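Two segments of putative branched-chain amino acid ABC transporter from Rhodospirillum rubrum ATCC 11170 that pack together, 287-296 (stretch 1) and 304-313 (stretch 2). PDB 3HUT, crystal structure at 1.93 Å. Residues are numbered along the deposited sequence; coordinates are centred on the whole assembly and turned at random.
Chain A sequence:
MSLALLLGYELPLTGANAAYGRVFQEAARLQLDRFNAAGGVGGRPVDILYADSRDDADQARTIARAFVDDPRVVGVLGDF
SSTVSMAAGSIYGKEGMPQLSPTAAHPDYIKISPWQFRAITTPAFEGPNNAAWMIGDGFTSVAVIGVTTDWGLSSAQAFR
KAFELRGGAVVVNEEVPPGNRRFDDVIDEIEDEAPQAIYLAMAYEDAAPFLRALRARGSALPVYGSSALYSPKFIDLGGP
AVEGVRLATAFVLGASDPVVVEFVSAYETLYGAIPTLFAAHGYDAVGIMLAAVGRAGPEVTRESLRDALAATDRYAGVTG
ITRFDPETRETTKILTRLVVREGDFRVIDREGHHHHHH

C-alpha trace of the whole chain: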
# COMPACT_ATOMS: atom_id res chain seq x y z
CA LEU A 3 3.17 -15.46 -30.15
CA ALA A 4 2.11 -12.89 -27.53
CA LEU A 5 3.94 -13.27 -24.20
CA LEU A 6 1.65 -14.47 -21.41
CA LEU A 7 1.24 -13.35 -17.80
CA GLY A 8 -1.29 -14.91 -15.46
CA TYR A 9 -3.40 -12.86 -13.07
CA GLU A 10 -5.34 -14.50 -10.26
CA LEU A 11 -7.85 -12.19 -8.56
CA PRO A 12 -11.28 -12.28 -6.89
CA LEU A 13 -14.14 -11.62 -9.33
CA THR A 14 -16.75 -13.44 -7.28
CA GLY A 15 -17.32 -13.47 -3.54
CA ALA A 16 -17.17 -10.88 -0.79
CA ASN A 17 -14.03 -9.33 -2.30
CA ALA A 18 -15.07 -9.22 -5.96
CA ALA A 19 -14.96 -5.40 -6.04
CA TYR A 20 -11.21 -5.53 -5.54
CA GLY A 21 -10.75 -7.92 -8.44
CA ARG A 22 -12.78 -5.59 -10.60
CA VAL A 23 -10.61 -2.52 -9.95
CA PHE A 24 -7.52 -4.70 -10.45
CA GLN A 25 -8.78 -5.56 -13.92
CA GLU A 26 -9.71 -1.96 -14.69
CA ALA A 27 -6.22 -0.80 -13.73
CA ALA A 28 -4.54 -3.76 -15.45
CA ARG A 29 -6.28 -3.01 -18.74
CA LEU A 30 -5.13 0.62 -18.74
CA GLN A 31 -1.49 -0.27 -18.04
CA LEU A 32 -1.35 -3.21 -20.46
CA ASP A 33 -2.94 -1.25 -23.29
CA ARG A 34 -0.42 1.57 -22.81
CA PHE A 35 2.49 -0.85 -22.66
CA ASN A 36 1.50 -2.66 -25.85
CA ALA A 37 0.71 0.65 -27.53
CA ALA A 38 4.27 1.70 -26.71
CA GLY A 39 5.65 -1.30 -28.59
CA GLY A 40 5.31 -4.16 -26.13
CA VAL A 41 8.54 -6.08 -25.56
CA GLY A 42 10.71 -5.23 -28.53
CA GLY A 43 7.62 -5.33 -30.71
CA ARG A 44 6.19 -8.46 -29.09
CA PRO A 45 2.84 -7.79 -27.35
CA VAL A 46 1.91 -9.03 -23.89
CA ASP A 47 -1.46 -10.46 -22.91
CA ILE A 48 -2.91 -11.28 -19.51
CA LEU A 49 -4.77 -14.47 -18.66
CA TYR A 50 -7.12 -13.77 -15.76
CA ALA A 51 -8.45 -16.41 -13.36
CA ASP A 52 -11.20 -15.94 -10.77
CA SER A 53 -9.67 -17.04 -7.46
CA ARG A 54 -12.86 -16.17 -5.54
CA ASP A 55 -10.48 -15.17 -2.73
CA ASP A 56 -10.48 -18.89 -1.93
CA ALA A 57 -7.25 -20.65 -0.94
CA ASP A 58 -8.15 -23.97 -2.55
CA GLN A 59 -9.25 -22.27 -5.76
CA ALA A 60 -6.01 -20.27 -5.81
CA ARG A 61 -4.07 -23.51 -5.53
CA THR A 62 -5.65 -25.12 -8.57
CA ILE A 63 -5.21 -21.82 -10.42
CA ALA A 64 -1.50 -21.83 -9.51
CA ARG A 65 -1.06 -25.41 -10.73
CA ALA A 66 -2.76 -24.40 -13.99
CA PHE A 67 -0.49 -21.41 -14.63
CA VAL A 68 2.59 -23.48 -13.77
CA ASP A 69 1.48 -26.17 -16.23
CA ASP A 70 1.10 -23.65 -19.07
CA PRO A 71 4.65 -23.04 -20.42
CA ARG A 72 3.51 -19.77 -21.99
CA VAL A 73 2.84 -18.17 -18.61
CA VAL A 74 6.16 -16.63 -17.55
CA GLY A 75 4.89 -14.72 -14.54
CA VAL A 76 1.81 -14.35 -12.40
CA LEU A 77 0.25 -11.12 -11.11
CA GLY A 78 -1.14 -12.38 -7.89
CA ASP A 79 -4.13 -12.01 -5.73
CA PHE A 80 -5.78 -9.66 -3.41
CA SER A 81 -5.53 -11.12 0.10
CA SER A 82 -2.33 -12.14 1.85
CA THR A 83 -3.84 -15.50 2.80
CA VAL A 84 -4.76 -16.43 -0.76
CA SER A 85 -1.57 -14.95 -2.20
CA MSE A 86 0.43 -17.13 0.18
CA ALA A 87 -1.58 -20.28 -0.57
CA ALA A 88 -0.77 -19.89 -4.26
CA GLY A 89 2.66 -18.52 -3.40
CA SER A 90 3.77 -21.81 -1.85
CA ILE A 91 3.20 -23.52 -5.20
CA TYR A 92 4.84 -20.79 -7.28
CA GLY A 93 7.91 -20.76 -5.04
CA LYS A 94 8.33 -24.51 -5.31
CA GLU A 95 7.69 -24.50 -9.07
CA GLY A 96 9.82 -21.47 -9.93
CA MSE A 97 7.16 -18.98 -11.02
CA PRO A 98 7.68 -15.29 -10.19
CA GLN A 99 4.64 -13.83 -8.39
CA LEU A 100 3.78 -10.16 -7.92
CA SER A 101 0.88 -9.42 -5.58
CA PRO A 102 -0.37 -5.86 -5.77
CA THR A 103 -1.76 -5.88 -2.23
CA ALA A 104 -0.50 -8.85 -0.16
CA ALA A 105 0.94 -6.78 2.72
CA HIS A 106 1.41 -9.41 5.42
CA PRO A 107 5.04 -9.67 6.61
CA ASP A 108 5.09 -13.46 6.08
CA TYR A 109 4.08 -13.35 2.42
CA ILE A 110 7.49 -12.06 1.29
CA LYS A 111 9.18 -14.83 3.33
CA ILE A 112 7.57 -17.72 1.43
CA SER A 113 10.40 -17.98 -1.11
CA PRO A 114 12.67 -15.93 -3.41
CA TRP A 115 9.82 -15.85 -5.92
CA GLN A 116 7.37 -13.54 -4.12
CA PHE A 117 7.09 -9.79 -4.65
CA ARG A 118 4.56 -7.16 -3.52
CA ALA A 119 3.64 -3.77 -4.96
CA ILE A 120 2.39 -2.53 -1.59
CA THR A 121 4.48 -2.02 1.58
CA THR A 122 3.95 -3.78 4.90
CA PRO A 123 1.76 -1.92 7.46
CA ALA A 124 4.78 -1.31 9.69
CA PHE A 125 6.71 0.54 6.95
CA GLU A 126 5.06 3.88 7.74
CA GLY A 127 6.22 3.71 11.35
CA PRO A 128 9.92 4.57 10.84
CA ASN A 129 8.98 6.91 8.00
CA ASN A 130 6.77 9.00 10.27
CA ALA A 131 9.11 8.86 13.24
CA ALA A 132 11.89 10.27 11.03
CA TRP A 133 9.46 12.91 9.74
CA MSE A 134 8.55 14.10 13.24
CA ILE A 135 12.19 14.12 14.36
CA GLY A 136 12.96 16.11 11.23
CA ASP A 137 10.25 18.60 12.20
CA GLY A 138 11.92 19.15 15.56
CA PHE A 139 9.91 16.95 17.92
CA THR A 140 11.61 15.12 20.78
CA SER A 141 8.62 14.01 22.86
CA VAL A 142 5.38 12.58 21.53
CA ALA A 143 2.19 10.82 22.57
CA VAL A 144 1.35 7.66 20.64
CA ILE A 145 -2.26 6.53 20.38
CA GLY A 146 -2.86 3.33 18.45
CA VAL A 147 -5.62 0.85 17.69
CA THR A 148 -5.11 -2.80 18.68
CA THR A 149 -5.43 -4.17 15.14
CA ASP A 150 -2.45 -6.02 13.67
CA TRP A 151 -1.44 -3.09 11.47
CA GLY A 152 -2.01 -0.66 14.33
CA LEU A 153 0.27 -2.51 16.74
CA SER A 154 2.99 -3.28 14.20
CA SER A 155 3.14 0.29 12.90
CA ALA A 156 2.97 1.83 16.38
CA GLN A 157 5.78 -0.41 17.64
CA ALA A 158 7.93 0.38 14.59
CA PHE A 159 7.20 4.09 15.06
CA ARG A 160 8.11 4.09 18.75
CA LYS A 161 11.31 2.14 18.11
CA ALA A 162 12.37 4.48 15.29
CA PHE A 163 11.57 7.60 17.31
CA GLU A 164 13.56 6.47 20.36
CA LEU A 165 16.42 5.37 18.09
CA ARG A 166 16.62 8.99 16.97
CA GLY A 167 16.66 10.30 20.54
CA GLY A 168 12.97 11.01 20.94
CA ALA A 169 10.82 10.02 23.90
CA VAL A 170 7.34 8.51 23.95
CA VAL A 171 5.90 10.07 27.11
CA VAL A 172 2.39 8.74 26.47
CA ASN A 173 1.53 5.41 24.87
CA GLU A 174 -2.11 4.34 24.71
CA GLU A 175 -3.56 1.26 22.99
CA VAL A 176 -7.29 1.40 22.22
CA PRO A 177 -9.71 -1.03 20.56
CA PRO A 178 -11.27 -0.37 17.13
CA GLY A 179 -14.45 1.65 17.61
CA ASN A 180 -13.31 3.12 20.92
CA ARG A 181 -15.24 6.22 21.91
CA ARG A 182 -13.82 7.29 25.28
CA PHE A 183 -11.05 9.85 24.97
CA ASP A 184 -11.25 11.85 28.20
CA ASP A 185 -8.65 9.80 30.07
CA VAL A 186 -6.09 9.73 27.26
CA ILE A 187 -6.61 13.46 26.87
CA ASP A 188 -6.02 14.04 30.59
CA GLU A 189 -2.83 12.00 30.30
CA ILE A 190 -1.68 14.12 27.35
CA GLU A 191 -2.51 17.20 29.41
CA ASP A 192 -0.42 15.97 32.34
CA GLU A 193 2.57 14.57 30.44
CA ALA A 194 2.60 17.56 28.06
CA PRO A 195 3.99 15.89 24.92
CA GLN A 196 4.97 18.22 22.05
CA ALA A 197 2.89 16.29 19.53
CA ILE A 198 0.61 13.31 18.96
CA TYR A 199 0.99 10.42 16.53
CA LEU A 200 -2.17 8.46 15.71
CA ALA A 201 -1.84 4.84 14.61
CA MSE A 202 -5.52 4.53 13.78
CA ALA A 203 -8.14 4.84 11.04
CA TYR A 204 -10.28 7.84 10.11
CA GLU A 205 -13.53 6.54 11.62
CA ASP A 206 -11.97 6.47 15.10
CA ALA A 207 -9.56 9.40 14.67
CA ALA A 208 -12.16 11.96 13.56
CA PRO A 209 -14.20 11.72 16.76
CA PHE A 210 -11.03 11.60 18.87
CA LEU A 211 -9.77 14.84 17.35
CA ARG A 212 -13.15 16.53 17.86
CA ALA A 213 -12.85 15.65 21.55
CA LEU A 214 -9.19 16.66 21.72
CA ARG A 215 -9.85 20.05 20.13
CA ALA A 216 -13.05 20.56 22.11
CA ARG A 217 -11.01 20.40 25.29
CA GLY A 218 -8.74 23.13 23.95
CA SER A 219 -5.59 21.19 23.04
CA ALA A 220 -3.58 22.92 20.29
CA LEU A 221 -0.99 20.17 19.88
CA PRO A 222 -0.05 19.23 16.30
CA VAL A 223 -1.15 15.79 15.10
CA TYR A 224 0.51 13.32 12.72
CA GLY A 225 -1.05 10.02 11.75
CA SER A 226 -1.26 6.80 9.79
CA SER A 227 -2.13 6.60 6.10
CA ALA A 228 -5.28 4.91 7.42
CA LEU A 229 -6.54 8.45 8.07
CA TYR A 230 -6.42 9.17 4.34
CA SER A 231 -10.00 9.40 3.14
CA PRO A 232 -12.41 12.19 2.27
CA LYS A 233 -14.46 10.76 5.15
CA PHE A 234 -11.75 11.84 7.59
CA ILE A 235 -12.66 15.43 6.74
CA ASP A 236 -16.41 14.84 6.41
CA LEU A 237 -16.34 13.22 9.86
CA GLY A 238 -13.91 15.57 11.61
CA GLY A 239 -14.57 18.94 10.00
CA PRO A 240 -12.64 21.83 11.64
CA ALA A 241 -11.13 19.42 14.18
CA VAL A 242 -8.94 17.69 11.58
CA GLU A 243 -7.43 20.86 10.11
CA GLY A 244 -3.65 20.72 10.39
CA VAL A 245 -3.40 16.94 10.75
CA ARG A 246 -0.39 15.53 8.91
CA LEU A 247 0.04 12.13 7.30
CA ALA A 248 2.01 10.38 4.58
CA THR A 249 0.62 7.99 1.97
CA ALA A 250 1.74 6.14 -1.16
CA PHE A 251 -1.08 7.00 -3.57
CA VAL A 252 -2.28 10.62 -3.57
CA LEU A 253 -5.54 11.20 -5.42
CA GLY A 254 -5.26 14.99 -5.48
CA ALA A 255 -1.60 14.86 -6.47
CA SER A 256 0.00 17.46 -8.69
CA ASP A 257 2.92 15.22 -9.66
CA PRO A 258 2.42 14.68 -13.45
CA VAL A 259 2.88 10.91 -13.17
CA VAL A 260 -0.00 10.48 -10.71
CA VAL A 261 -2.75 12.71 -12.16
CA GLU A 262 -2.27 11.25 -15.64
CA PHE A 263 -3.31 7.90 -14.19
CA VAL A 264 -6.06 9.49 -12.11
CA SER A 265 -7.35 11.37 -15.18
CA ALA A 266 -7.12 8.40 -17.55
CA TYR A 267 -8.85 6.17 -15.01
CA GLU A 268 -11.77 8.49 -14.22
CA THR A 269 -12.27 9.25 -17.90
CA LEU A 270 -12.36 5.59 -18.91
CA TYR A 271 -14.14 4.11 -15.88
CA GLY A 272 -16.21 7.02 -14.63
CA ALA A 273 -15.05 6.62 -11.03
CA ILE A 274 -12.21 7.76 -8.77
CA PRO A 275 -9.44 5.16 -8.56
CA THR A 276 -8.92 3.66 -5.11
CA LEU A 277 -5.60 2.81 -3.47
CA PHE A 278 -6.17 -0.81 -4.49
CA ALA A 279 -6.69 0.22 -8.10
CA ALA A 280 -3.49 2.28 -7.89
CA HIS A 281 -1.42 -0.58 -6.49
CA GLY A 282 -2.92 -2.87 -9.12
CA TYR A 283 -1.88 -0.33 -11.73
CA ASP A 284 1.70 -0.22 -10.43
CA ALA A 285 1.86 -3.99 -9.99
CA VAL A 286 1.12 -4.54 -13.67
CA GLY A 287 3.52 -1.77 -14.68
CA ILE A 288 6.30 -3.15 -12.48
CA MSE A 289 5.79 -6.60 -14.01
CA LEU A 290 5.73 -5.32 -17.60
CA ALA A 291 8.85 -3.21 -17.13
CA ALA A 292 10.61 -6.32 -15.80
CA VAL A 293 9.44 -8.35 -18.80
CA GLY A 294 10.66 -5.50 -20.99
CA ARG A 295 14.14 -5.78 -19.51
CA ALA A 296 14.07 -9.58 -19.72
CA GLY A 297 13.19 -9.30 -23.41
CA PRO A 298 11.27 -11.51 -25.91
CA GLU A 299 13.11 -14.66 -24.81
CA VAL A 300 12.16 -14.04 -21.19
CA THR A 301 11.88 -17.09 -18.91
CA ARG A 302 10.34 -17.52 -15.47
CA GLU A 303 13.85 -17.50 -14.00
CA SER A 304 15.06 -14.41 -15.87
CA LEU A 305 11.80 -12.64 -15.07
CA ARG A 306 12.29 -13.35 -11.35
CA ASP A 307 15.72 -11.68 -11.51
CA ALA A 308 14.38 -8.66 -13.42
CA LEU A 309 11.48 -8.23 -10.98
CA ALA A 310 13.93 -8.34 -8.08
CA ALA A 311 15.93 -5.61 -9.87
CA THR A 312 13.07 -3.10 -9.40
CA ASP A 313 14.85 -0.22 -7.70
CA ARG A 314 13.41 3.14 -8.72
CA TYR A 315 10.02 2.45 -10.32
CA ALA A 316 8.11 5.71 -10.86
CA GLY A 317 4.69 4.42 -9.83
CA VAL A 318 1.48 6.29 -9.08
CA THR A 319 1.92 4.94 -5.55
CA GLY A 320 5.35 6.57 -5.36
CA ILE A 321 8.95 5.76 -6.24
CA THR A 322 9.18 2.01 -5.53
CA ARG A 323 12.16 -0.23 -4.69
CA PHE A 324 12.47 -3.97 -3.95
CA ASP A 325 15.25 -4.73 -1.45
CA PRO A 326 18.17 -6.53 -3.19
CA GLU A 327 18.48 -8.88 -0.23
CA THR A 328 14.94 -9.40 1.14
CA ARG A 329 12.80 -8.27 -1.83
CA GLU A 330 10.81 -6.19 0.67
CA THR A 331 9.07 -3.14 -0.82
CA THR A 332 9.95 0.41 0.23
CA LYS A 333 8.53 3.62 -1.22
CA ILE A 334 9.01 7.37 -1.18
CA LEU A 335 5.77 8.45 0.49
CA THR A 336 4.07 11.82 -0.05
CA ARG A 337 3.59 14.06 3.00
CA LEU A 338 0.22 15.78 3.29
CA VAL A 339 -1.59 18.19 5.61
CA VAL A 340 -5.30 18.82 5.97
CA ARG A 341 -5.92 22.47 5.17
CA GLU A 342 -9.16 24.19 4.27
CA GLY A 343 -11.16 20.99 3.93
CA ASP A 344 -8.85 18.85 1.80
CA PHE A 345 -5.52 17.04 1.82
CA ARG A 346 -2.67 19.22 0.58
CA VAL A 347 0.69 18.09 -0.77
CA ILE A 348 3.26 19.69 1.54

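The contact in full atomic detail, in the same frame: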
# COMPACT_ATOMS: atom_id res chain seq x y z
N GLY A 287 2.43 -2.53 -14.09
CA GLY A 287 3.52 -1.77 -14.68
C GLY A 287 4.89 -2.28 -14.25
O GLY A 287 5.82 -2.34 -15.06
N ILE A 288 5.03 -2.64 -12.98
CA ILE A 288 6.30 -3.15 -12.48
C ILE A 288 6.63 -4.46 -13.20
O ILE A 288 7.77 -4.68 -13.62
CB ILE A 288 6.23 -3.41 -10.95
CG1 ILE A 288 6.18 -2.06 -10.21
CG2 ILE A 288 7.45 -4.23 -10.49
CD1 ILE A 288 5.98 -2.16 -8.71
N MSE A 289 5.62 -5.31 -13.34
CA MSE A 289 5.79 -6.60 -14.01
C MSE A 289 6.19 -6.41 -15.48
O MSE A 289 7.16 -7.01 -15.95
CB MSE A 289 4.49 -7.40 -13.93
CG MSE A 289 4.54 -8.77 -14.60
SE MSE A 289 5.75 -10.02 -13.73
CE MSE A 289 4.56 -10.65 -12.33
N LEU A 290 5.45 -5.57 -16.19
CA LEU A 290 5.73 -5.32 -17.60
C LEU A 290 7.11 -4.73 -17.83
O LEU A 290 7.80 -5.11 -18.77
CB LEU A 290 4.65 -4.40 -18.19
CG LEU A 290 3.25 -5.03 -18.30
CD1 LEU A 290 2.23 -3.99 -18.73
CD2 LEU A 290 3.30 -6.19 -19.29
N ALA A 291 7.53 -3.81 -16.98
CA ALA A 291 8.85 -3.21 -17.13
C ALA A 291 9.90 -4.31 -16.98
O ALA A 291 10.88 -4.35 -17.71
CB ALA A 291 9.07 -2.12 -16.09
N ALA A 292 9.68 -5.21 -16.03
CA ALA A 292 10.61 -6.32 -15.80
C ALA A 292 10.66 -7.23 -17.03
O ALA A 292 11.73 -7.67 -17.45
CB ALA A 292 10.18 -7.11 -14.57
N VAL A 293 9.49 -7.51 -17.61
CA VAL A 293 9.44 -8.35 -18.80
C VAL A 293 10.19 -7.61 -19.91
O VAL A 293 10.94 -8.22 -20.68
CB VAL A 293 7.97 -8.60 -19.26
CG1 VAL A 293 7.97 -9.44 -20.54
CG2 VAL A 293 7.19 -9.32 -18.17
N GLY A 294 9.99 -6.30 -19.99
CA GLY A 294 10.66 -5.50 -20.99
C GLY A 294 12.17 -5.65 -20.90
O GLY A 294 12.86 -5.77 -21.92
N ARG A 295 12.71 -5.64 -19.68
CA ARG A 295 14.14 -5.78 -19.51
C ARG A 295 14.59 -7.21 -19.80
O ARG A 295 15.67 -7.43 -20.33
CB ARG A 295 14.56 -5.39 -18.08
CG ARG A 295 14.39 -3.90 -17.80
CD ARG A 295 15.09 -3.51 -16.51
NE ARG A 295 14.49 -4.13 -15.33
CZ ARG A 295 13.41 -3.67 -14.71
NH1 ARG A 295 12.79 -2.57 -15.15
NH2 ARG A 295 12.95 -4.29 -13.63
N ALA A 296 13.74 -8.18 -19.47
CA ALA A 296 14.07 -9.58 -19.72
C ALA A 296 14.07 -9.86 -21.23
O ALA A 296 14.80 -10.73 -21.70
CB ALA A 296 13.07 -10.49 -19.02
N SER A 304 14.52 -15.72 -15.53
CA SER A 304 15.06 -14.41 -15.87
C SER A 304 14.09 -13.31 -15.44
O SER A 304 14.52 -12.21 -15.08
CB SER A 304 15.36 -14.30 -17.37
OG SER A 304 14.17 -14.17 -18.13
N LEU A 305 12.80 -13.61 -15.47
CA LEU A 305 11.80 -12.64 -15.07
C LEU A 305 11.87 -12.43 -13.55
O LEU A 305 11.65 -11.32 -13.07
CB LEU A 305 10.39 -13.09 -15.48
CG LEU A 305 9.24 -12.15 -15.08
CD1 LEU A 305 9.55 -10.71 -15.49
CD2 LEU A 305 7.95 -12.63 -15.75
N ARG A 306 12.18 -13.48 -12.81
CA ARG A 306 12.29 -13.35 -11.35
C ARG A 306 13.45 -12.41 -11.02
O ARG A 306 13.33 -11.57 -10.12
CB ARG A 306 12.54 -14.71 -10.69
CG ARG A 306 12.34 -14.70 -9.17
CD ARG A 306 13.43 -15.48 -8.47
NE ARG A 306 14.75 -14.86 -8.68
CZ ARG A 306 15.29 -13.93 -7.90
NH1 ARG A 306 14.65 -13.49 -6.82
NH2 ARG A 306 16.49 -13.43 -8.20
N ASP A 307 14.56 -12.54 -11.73
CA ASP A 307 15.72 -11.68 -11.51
C ASP A 307 15.39 -10.23 -11.85
O ASP A 307 15.71 -9.32 -11.08
CB ASP A 307 16.93 -12.11 -12.35
CG ASP A 307 17.60 -13.36 -11.81
OD1 ASP A 307 17.68 -13.51 -10.57
OD2 ASP A 307 18.07 -14.18 -12.62
N ALA A 308 14.74 -10.02 -12.99
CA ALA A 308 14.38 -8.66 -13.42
C ALA A 308 13.41 -8.00 -12.44
O ALA A 308 13.54 -6.81 -12.15
CB ALA A 308 13.77 -8.70 -14.82
N LEU A 309 12.45 -8.77 -11.94
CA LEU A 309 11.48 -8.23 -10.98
C LEU A 309 12.23 -7.78 -9.73
O LEU A 309 11.99 -6.69 -9.22
CB LEU A 309 10.46 -9.30 -10.59
CG LEU A 309 9.18 -9.40 -11.41
CD1 LEU A 309 8.43 -10.67 -11.02
CD2 LEU A 309 8.31 -8.16 -11.16
N ALA A 310 13.13 -8.63 -9.27
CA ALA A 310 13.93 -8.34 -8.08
C ALA A 310 14.81 -7.10 -8.28
O ALA A 310 15.21 -6.46 -7.31
CB ALA A 310 14.81 -9.54 -7.75
N ALA A 311 15.09 -6.77 -9.54
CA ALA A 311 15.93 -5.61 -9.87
C ALA A 311 15.19 -4.27 -9.73
O ALA A 311 15.82 -3.20 -9.79
CB ALA A 311 16.48 -5.75 -11.28
N THR A 312 13.88 -4.32 -9.56
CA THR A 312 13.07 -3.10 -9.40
C THR A 312 13.71 -2.26 -8.30
O THR A 312 13.80 -2.68 -7.15
CB THR A 312 11.62 -3.44 -9.00
OG1 THR A 312 11.06 -4.32 -9.98
CG2 THR A 312 10.78 -2.18 -8.92
N ASP A 313 14.16 -1.06 -8.66
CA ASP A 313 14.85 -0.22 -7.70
C ASP A 313 14.35 1.21 -7.58
O ASP A 313 14.41 1.81 -6.52
CB ASP A 313 16.33 -0.20 -8.09
CG ASP A 313 17.21 0.45 -7.03
OD1 ASP A 313 17.47 -0.20 -6.00
OD2 ASP A 313 17.64 1.59 -7.23
O HOH W 1 10.16 -3.58 -12.56
O HOH W 2 15.53 -12.79 -20.29

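Two helical segments cross here at a steep angle, 121° between their N-to-C directions, with axes that approach to 8.4 Å. So close an approach calls for small residues at the crossing, and alanines occupy it: the CA atoms of Ala-292 and Ala-308 lie 5.0 Å apart, and Ala-292 CB meets Ala-308 CB at 3.9 Å. The CB of Ala-308 also sits 3.5 Å from the backbone O of Ala-292. A methyl group fills the space between the backbones while letting them come near, and around this tight point the longer side chains close the interface.

Leu-305 covers the most surface. Its CA-to-CB bond points sideways to the first helix, but the side chain, with chi1 t and chi2 p, brings its end nearer. CD1 lies 3.8 Å from Ala-292 CB and also 3.8 Å from Val-293 CG2, and CD2 meets the selenium of Met-289, a selenomethionine, with 4.0 Å between CD2 and SE. Val-293 takes part although its CA-to-CB bond points away, because its CG2 methyl still comes within reach of the leucine. A branched, flexible side chain suits this place, since its forked end can touch several apolar groups at once.

Leu-309, one helical turn further on, does similar work and covers nearly as much. It too starts sideways and ends nearer, with a chi1 of -91° that lies between the usual wells. Its CD1 is 3.9 Å from Met-289 SE, so the selenium touches both leucines; the long, unbranched side chain of Met-289 starts sideways as well and its end comes nearer, placing SE against both. Leu-309 CD2 also lies 4.1 Å from Met-289 SE, and it packs 4.0 Å from Ala-292 CB and 4.1 Å from Ile-288 CG2. The CB of Ala-292 thus contacts Leu-305, Ala-308 and Leu-309. These leucines are buried, and their contacts are van der Waals packing without directional demands.

Arg-295, which is exposed, makes the direct hydrogen bond between the stretches. Its NH2 donates to the backbone O of Ala-308, 3.0 Å away with an N-H...acceptor angle of 153°. The acceptor lies at the edge of the guanidinium, near its plane, where the N-H groups point. This carbonyl is near the C-terminal part of the second helix, where backbone acceptors are less fully used within the helix; its bond from Ala-311 N is weak. A long side chain with a charged end can thus reach across from the first helix while remaining in contact with solvent.

A water joins the same corner: it donates to Ile-288 O at 2.8 Å and to Thr-312 OG1 at 2.8 Å, and accepts from Arg-295 NH2 at 3.1 Å. Thr-312 OG1 in turn donates to Leu-309 O at 2.7 Å, while Ile-288 CG2 packs 3.6 Å from that same OG1. At the far end, a second water links Ala-296 O, at 2.6 Å, to Ser-304 OG, at 2.9 Å.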